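Local coordinates for protein phiAB6 tailspike (Unidentified phage, PDB 5JS4) that serves as the phage tailspike, a trimeric beta-helix protein that fragments the exopolysaccharide of Acinetobacter baumannii, at residues T257-D268 against Y284-K295. Residues are numbered along the deposited sequence; the frame is centred on the assembly and turned at random.
Sequences TDDSAAFQAYCD and YILKNQVDLKGK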
# COMPACT_ATOMS: atom_id res chain seq x y z
N THR A 257 -3.17 -37.01 29.58
CA THR A 257 -4.57 -37.44 29.53
C THR A 257 -5.29 -36.92 28.28
O THR A 257 -5.19 -35.74 27.96
CB THR A 257 -5.34 -36.95 30.77
OG1 THR A 257 -4.63 -37.31 31.96
CG2 THR A 257 -6.75 -37.55 30.82
N ASP A 258 -6.02 -37.80 27.60
CA ASP A 258 -6.84 -37.39 26.46
C ASP A 258 -8.01 -36.54 26.95
O ASP A 258 -8.85 -37.02 27.72
CB ASP A 258 -7.36 -38.61 25.69
CG ASP A 258 -8.25 -38.23 24.51
OD1 ASP A 258 -8.12 -37.11 23.97
OD2 ASP A 258 -9.09 -39.07 24.10
N ASP A 259 -8.05 -35.28 26.52
CA ASP A 259 -9.12 -34.36 26.91
C ASP A 259 -10.22 -34.21 25.85
O ASP A 259 -11.10 -33.37 25.99
CB ASP A 259 -8.53 -32.98 27.21
CG ASP A 259 -7.71 -32.95 28.49
OD1 ASP A 259 -8.00 -33.73 29.42
OD2 ASP A 259 -6.78 -32.12 28.58
N SER A 260 -10.19 -35.04 24.80
CA SER A 260 -11.13 -34.88 23.69
C SER A 260 -12.60 -34.94 24.14
O SER A 260 -13.42 -34.16 23.67
CB SER A 260 -10.86 -35.91 22.59
OG SER A 260 -11.01 -37.23 23.07
N ALA A 261 -12.92 -35.86 25.06
CA ALA A 261 -14.30 -35.98 25.56
C ALA A 261 -14.73 -34.71 26.30
O ALA A 261 -15.87 -34.26 26.16
CB ALA A 261 -14.44 -37.20 26.46
N ALA A 262 -13.82 -34.13 27.08
CA ALA A 262 -14.09 -32.89 27.80
C ALA A 262 -14.33 -31.73 26.84
O ALA A 262 -15.25 -30.93 27.03
CB ALA A 262 -12.94 -32.56 28.75
N PHE A 263 -13.50 -31.64 25.80
CA PHE A 263 -13.67 -30.63 24.75
C PHE A 263 -15.03 -30.79 24.07
O PHE A 263 -15.73 -29.81 23.85
CB PHE A 263 -12.55 -30.72 23.70
CG PHE A 263 -11.29 -29.97 24.08
CD1 PHE A 263 -10.59 -30.30 25.24
CD2 PHE A 263 -10.79 -28.97 23.26
CE1 PHE A 263 -9.43 -29.63 25.58
CE2 PHE A 263 -9.62 -28.30 23.60
CZ PHE A 263 -8.94 -28.63 24.76
N GLN A 264 -15.40 -32.03 23.76
CA GLN A 264 -16.69 -32.28 23.12
C GLN A 264 -17.86 -31.93 24.04
O GLN A 264 -18.86 -31.36 23.59
CB GLN A 264 -16.81 -33.73 22.65
CG GLN A 264 -17.95 -33.94 21.66
CD GLN A 264 -17.76 -33.09 20.42
OE1 GLN A 264 -16.80 -33.28 19.68
NE2 GLN A 264 -18.67 -32.14 20.19
N ALA A 265 -17.73 -32.27 25.32
CA ALA A 265 -18.76 -31.93 26.31
C ALA A 265 -18.97 -30.43 26.40
O ALA A 265 -20.10 -29.95 26.48
CB ALA A 265 -18.37 -32.49 27.68
N TYR A 266 -17.87 -29.68 26.35
CA TYR A 266 -17.94 -28.22 26.33
C TYR A 266 -18.79 -27.73 25.15
O TYR A 266 -19.67 -26.90 25.31
CB TYR A 266 -16.53 -27.62 26.23
CG TYR A 266 -16.52 -26.11 26.22
CD1 TYR A 266 -16.90 -25.40 25.09
CD2 TYR A 266 -16.13 -25.39 27.34
CE1 TYR A 266 -16.90 -24.02 25.08
CE2 TYR A 266 -16.11 -24.01 27.34
CZ TYR A 266 -16.50 -23.33 26.20
OH TYR A 266 -16.49 -21.96 26.19
N CYS A 267 -18.49 -28.26 23.96
CA CYS A 267 -19.18 -27.84 22.74
C CYS A 267 -20.63 -28.30 22.68
O CYS A 267 -21.44 -27.68 22.00
CB CYS A 267 -18.41 -28.33 21.51
SG CYS A 267 -16.76 -27.62 21.37
N ASP A 268 -20.95 -29.37 23.40
CA ASP A 268 -22.32 -29.89 23.46
C ASP A 268 -23.15 -29.25 24.58
O ASP A 268 -24.37 -29.43 24.62
CB ASP A 268 -22.30 -31.41 23.67
CG ASP A 268 -21.70 -32.17 22.50
OD1 ASP A 268 -21.45 -31.56 21.43
OD2 ASP A 268 -21.47 -33.38 22.65
N TYR A 284 -3.00 -29.45 26.52
CA TYR A 284 -4.21 -30.25 26.36
C TYR A 284 -4.05 -31.28 25.25
O TYR A 284 -3.99 -30.93 24.07
CB TYR A 284 -5.41 -29.34 26.07
CG TYR A 284 -5.79 -28.43 27.23
CD1 TYR A 284 -5.23 -27.16 27.37
CD2 TYR A 284 -6.73 -28.84 28.18
CE1 TYR A 284 -5.58 -26.33 28.42
CE2 TYR A 284 -7.09 -28.01 29.23
CZ TYR A 284 -6.52 -26.76 29.35
OH TYR A 284 -6.88 -25.94 30.39
N ILE A 285 -4.00 -32.55 25.63
CA ILE A 285 -3.85 -33.64 24.68
C ILE A 285 -5.20 -34.00 24.06
O ILE A 285 -6.20 -34.14 24.77
CB ILE A 285 -3.26 -34.91 25.34
CG1 ILE A 285 -1.94 -34.61 26.05
CG2 ILE A 285 -3.07 -36.02 24.31
CD1 ILE A 285 -0.87 -33.96 25.20
N LEU A 286 -5.22 -34.12 22.74
CA LEU A 286 -6.40 -34.59 22.01
C LEU A 286 -6.03 -35.81 21.18
O LEU A 286 -5.15 -35.74 20.33
CB LEU A 286 -6.93 -33.49 21.08
CG LEU A 286 -7.44 -32.23 21.78
CD1 LEU A 286 -7.77 -31.17 20.74
CD2 LEU A 286 -8.66 -32.52 22.63
N LYS A 287 -6.70 -36.93 21.45
CA LYS A 287 -6.48 -38.18 20.70
C LYS A 287 -7.64 -38.53 19.77
O LYS A 287 -7.58 -39.52 19.04
CB LYS A 287 -6.23 -39.34 21.67
CG LYS A 287 -5.05 -39.12 22.59
CD LYS A 287 -4.71 -40.37 23.39
CE LYS A 287 -3.58 -40.10 24.37
NZ LYS A 287 -3.22 -41.31 25.16
N ASN A 288 -8.70 -37.72 19.82
CA ASN A 288 -9.86 -37.92 18.97
C ASN A 288 -10.33 -36.58 18.40
O ASN A 288 -10.09 -35.53 18.99
CB ASN A 288 -11.00 -38.56 19.76
CG ASN A 288 -10.67 -39.97 20.20
OD1 ASN A 288 -10.79 -40.92 19.42
ND2 ASN A 288 -10.25 -40.13 21.45
N GLN A 289 -11.00 -36.65 17.26
CA GLN A 289 -11.54 -35.47 16.60
C GLN A 289 -12.56 -34.78 17.51
O GLN A 289 -13.35 -35.45 18.18
CB GLN A 289 -12.21 -35.86 15.28
CG GLN A 289 -12.75 -34.70 14.47
CD GLN A 289 -13.34 -35.16 13.15
OE1 GLN A 289 -14.44 -35.72 13.12
NE2 GLN A 289 -12.61 -34.94 12.06
N VAL A 290 -12.53 -33.46 17.53
CA VAL A 290 -13.50 -32.66 18.25
C VAL A 290 -14.37 -31.92 17.24
O VAL A 290 -13.85 -31.29 16.32
CB VAL A 290 -12.82 -31.64 19.19
CG1 VAL A 290 -13.83 -30.69 19.81
CG2 VAL A 290 -12.04 -32.38 20.28
N ASP A 291 -15.68 -32.03 17.40
CA ASP A 291 -16.64 -31.27 16.61
C ASP A 291 -16.99 -30.02 17.40
O ASP A 291 -17.66 -30.10 18.43
CB ASP A 291 -17.88 -32.12 16.33
CG ASP A 291 -18.86 -31.45 15.37
OD1 ASP A 291 -18.76 -30.23 15.13
OD2 ASP A 291 -19.74 -32.16 14.84
N LEU A 292 -16.53 -28.86 16.93
CA LEU A 292 -16.74 -27.60 17.64
C LEU A 292 -18.19 -27.13 17.62
O LEU A 292 -18.55 -26.22 18.37
CB LEU A 292 -15.82 -26.50 17.08
CG LEU A 292 -14.34 -26.65 17.45
CD1 LEU A 292 -13.48 -25.74 16.58
CD2 LEU A 292 -14.09 -26.37 18.92
N LYS A 293 -19.02 -27.73 16.77
CA LYS A 293 -20.44 -27.42 16.71
C LYS A 293 -20.69 -25.93 16.47
O LYS A 293 -21.62 -25.35 17.03
CB LYS A 293 -21.17 -27.87 17.99
CG LYS A 293 -20.98 -29.32 18.37
CD LYS A 293 -21.65 -30.25 17.38
CE LYS A 293 -21.69 -31.69 17.89
NZ LYS A 293 -22.73 -31.90 18.93
N GLY A 294 -19.84 -25.31 15.66
CA GLY A 294 -19.99 -23.90 15.32
C GLY A 294 -19.37 -22.93 16.31
O GLY A 294 -19.45 -21.72 16.11
N LYS A 295 -18.76 -23.45 17.37
CA LYS A 295 -18.05 -22.59 18.30
C LYS A 295 -16.68 -22.24 17.75
O LYS A 295 -16.03 -23.06 17.11
CB LYS A 295 -17.92 -23.25 19.67
CG LYS A 295 -19.26 -23.48 20.34
CD LYS A 295 -19.12 -23.86 21.79
CE LYS A 295 -20.45 -24.32 22.37
NZ LYS A 295 -21.45 -23.22 22.48
O HOH W 1 -4.21 -33.21 28.69
O HOH W 2 -15.50 -35.62 19.92
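Helix 260-268 caps the N-terminal end of the right-handed parallel beta-helix of the pectate lyase-like family; it crosses strand 284-286 at 93° and runs on over strand 290-291, and its Phe263 packs on Leu286, Tyr284 and Val290. CD2 of Leu286 sits over the centre of the Phe263 ring, 4.0 Å from its centroid, in a CH-pi contact. The same ring turns its edge to Tyr284 in an offset edge-to-face pair, planes 68° apart, while Val290 CG2 touches Phe263 CB. Farther along, Cys267 SG meets Leu292 CD2 at 3.8 Å.

Polar bonds tie both ends of the helix to the coil. At its start, Asp258 OD1 takes Ser260 N in an Asx turn and, from the opposite face of the carboxylate, Lys287 N at 2.9 Å, while Asp258 OD2 accepts from Ser260 OG; bonds on both oxygens hold the group in place. Beside it Asp259 N gives Ile285 O a nearly straight 2.8 Å bond. In the middle, Gln264 folds back at chi2 (59°) so that its amide grips the backbone of Asp291 twice: OE1 accepts from Asp291 N at 2.8 Å, on a lone pair, and NE2 donates to Asp291 O at 2.9 Å. A water links Gln264 OE1 to Gln289 O. Gln264 NE2 also donates to Asp268 OD1, which Lys293 NZ salt-bridges (2.8 Å) from the opposite face of the carboxylate.

Phe263 continues onto Ile315 of strand 313-318 and Leu276 of strand 275-277, and Leu286 and Val290 rest on Phe330 of strand 328-333; at the far turn, Lys295 packs on Leu312 of a second subunit.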